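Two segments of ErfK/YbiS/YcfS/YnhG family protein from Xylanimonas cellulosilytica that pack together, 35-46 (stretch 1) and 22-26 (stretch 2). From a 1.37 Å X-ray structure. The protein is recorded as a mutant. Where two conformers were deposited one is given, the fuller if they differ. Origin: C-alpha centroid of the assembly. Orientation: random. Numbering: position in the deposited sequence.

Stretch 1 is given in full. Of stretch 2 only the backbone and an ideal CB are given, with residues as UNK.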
# COMPACT_ATOMS: atom_id res chain seq x y z
N LEU A 35 9.80 -7.25 -3.94
CA LEU A 35 11.18 -7.66 -3.63
C LEU A 35 11.82 -8.62 -4.63
O LEU A 35 13.05 -8.61 -4.79
CB LEU A 35 11.24 -8.26 -2.22
CG LEU A 35 10.89 -7.39 -1.07
CD1 LEU A 35 11.02 -8.10 0.25
CD2 LEU A 35 11.78 -6.19 -1.10
N LYS A 36 11.01 -9.52 -5.26
CA LYS A 36 11.53 -10.63 -6.07
C LYS A 36 10.87 -10.68 -7.40
O LYS A 36 9.64 -10.56 -7.54
CB LYS A 36 11.15 -11.94 -5.40
CG LYS A 36 11.89 -12.31 -4.18
CD LYS A 36 11.87 -13.82 -3.96
CE LYS A 36 10.44 -14.31 -3.85
NZ LYS A 36 10.48 -15.52 -3.02
N ALA A 37 11.67 -10.80 -8.44
CA ALA A 37 11.18 -11.11 -9.78
C ALA A 37 11.60 -12.54 -10.06
O ALA A 37 12.72 -12.77 -10.51
CB ALA A 37 11.74 -10.18 -10.82
N ASP A 38 10.75 -13.47 -9.73
CA ASP A 38 11.01 -14.89 -9.83
C ASP A 38 10.12 -15.67 -10.78
O ASP A 38 10.29 -16.89 -10.96
CB ASP A 38 10.95 -15.57 -8.44
CG ASP A 38 9.57 -15.51 -7.77
OD1 ASP A 38 8.63 -14.93 -8.36
OD2 ASP A 38 9.46 -16.10 -6.67
N GLY A 39 9.14 -15.00 -11.39
CA GLY A 39 8.24 -15.62 -12.33
C GLY A 39 7.04 -16.31 -11.73
O GLY A 39 6.23 -16.89 -12.51
N ASP A 40 6.83 -16.19 -10.43
CA ASP A 40 5.65 -16.77 -9.79
C ASP A 40 4.76 -15.68 -9.20
O ASP A 40 5.20 -14.94 -8.34
CB ASP A 40 6.05 -17.70 -8.67
CG ASP A 40 6.76 -18.93 -9.18
OD1 ASP A 40 6.59 -19.41 -10.31
OD2 ASP A 40 7.53 -19.58 -8.38
N TYR A 41 3.54 -15.57 -9.68
CA TYR A 41 2.62 -14.53 -9.21
C TYR A 41 1.91 -15.02 -7.95
O TYR A 41 0.86 -15.66 -8.01
CB TYR A 41 1.70 -14.14 -10.31
CG TYR A 41 0.80 -12.95 -10.13
CD1 TYR A 41 0.29 -12.60 -8.90
CD2 TYR A 41 0.44 -12.16 -11.22
CE1 TYR A 41 -0.67 -11.60 -8.77
CE2 TYR A 41 -0.49 -11.15 -11.13
CZ TYR A 41 -1.03 -10.86 -9.90
OH TYR A 41 -1.97 -9.86 -9.75
N GLY A 42 2.53 -14.73 -6.81
CA GLY A 42 2.02 -14.99 -5.52
C GLY A 42 1.50 -13.81 -4.78
O GLY A 42 1.14 -12.79 -5.40
N TRP A 43 1.41 -13.92 -3.46
CA TRP A 43 0.83 -12.88 -2.64
C TRP A 43 1.52 -11.53 -2.75
O TRP A 43 0.88 -10.47 -2.78
CB TRP A 43 0.74 -13.36 -1.19
CG TRP A 43 -0.08 -12.60 -0.26
CD1 TRP A 43 -1.33 -12.87 0.15
CD2 TRP A 43 0.35 -11.47 0.50
NE1 TRP A 43 -1.78 -11.93 1.05
CE2 TRP A 43 -0.74 -11.07 1.30
CE3 TRP A 43 1.53 -10.71 0.55
CZ2 TRP A 43 -0.70 -9.97 2.13
CZ3 TRP A 43 1.58 -9.62 1.45
CH2 TRP A 43 0.45 -9.26 2.18
N ALA A 44 2.88 -11.58 -2.74
CA ALA A 44 3.65 -10.36 -2.78
C ALA A 44 3.45 -9.63 -4.12
O ALA A 44 3.30 -8.40 -4.18
CB ALA A 44 5.11 -10.67 -2.53
N THR A 45 3.42 -10.40 -5.18
CA THR A 45 3.16 -9.84 -6.47
C THR A 45 1.76 -9.24 -6.57
O THR A 45 1.53 -8.18 -7.14
CB THR A 45 3.39 -10.88 -7.62
OG1 THR A 45 4.74 -11.28 -7.60
CG2 THR A 45 3.08 -10.32 -8.99
N GLN A 46 0.80 -9.92 -5.91
CA GLN A 46 -0.55 -9.40 -5.86
C GLN A 46 -0.60 -8.03 -5.27
O GLN A 46 -1.33 -7.14 -5.77
CB GLN A 46 -1.46 -10.38 -5.09
CG GLN A 46 -2.91 -9.98 -5.06
CD GLN A 46 -3.47 -10.20 -6.38
OE1 GLN A 46 -4.08 -11.19 -6.63
NE2 GLN A 46 -3.29 -9.23 -7.26
N UNK A 22 8.56 -10.73 -16.31
CA UNK A 22 8.62 -9.42 -16.91
C UNK A 22 7.74 -8.40 -16.21
O UNK A 22 8.19 -7.27 -15.96
CB UNK A 22 8.23 -9.51 -18.39
N UNK A 23 6.56 -8.82 -15.79
CA UNK A 23 5.70 -7.96 -15.03
C UNK A 23 6.34 -7.57 -13.70
O UNK A 23 6.31 -6.39 -13.33
CB UNK A 23 4.35 -8.64 -14.80
N UNK A 24 6.88 -8.53 -12.98
CA UNK A 24 7.44 -8.26 -11.70
C UNK A 24 8.61 -7.28 -11.85
O UNK A 24 8.76 -6.36 -11.04
CB UNK A 24 7.88 -9.56 -11.03
N UNK A 25 9.46 -7.49 -12.87
CA UNK A 25 10.56 -6.59 -13.07
C UNK A 25 10.13 -5.18 -13.44
O UNK A 25 10.72 -4.18 -13.00
CB UNK A 25 11.48 -7.15 -14.15
N UNK A 26 9.09 -5.06 -14.26
CA UNK A 26 8.59 -3.76 -14.63
C UNK A 26 7.99 -2.98 -13.43
O UNK A 26 8.29 -1.79 -13.23
CB UNK A 26 7.54 -3.92 -15.73

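Stretch 2 is a single run of helix, with phi near -60° and psi near -40° at every position, so glycine is not called for anywhere and proline would be poorly suited.

At position 22 the CA-to-CB bond points away from stretch 1, and nothing of that stretch lies within 5.5 Å of the ideal CB, so almost any helix-compatible residue would do. The deposited residue is Ala22, whose backbone O accepts the helical hydrogen bond from N of residue 26 at 2.9 Å.

Position 23 points toward stretch 1, but its ideal CB has no neighbour there within 5.5 Å, so a side chain must extend to make contact. The aromatic ring of Tyr41 lies in that direction, which favours a medium or large apolar residue such as leucine, isoleucine, methionine or phenylalanine. The residue is Leu23, with chi1 t and chi2 p; its CD2 comes to 4.2 Å from Tyr41 CE2, an apolar contact made obliquely to the ring.

Position 24 faces the loop most directly. Its ideal CB is 3.9 Å from Ala37 CA and 4.0 Å from Lys36 O, and beyond it the chain curls around a small polar pocket. The backbone N atoms of Asp38 and Gly39 are donors; Asp38 OD1, Asp40 O and Thr45 OG1 can accept. A side chain of some length carrying both a donor and an acceptor is therefore wanted. Glutamine fits well; glutamate could meet the donors but would bring a second acceptor close to the carboxylate of Asp38, and an apolar chain would leave these groups without a partner here. The residue is Gln24, with chi2 t. OE1 accepts a hydrogen bond from Gly39 N at 2.8 Å and also lies 2.9 Å from Asp38 N. NE2 donates to Thr45 OG1 at 2.9 Å and to Asp38 OD1 at 3.2 Å, while Asp40 O is 3.0 Å from NE2. One side chain thus ties the loop and the first turn of the following helix to this helix.

Position 25 points sideways, with its ideal CB 4.5 Å from Ala37 CB, a small apolar neighbour that tolerates many residues: alanine, leucine, or a longer polar chain. Gln25 is found, its end bending nearer so that OE1 packs 3.6 Å from Ala37 CB; NE2 is hydrogen-bonded elsewhere in the structure.

Position 26 is out of reach, and stretch 1 offers no guidance. Arg26 bonds elsewhere in the structure.

Stretch 2, residues 22-26: ALQQR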
# COMPACT_ATOMS: atom_id res chain seq x y z
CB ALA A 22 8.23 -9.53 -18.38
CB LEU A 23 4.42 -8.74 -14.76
CG LEU A 23 3.49 -8.12 -13.70
CD1 LEU A 23 2.86 -6.79 -14.18
CD2 LEU A 23 2.36 -9.14 -13.38
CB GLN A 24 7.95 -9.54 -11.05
CG GLN A 24 6.82 -10.47 -10.68
CD GLN A 24 7.34 -11.88 -10.35
OE1 GLN A 24 8.30 -12.39 -10.95
NE2 GLN A 24 6.68 -12.56 -9.40
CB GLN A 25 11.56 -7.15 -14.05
CG GLN A 25 12.86 -6.43 -13.99
CD GLN A 25 13.58 -6.48 -12.67
OE1 GLN A 25 13.90 -7.54 -12.10
NE2 GLN A 25 13.84 -5.28 -12.15
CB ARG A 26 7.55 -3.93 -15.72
CG ARG A 26 6.92 -2.65 -16.21
CD ARG A 26 7.98 -1.72 -16.79
NE ARG A 26 7.33 -0.66 -17.52
CZ ARG A 26 7.93 0.47 -17.90
NH1 ARG A 26 9.21 0.69 -17.58
NH2 ARG A 26 7.30 1.42 -18.58
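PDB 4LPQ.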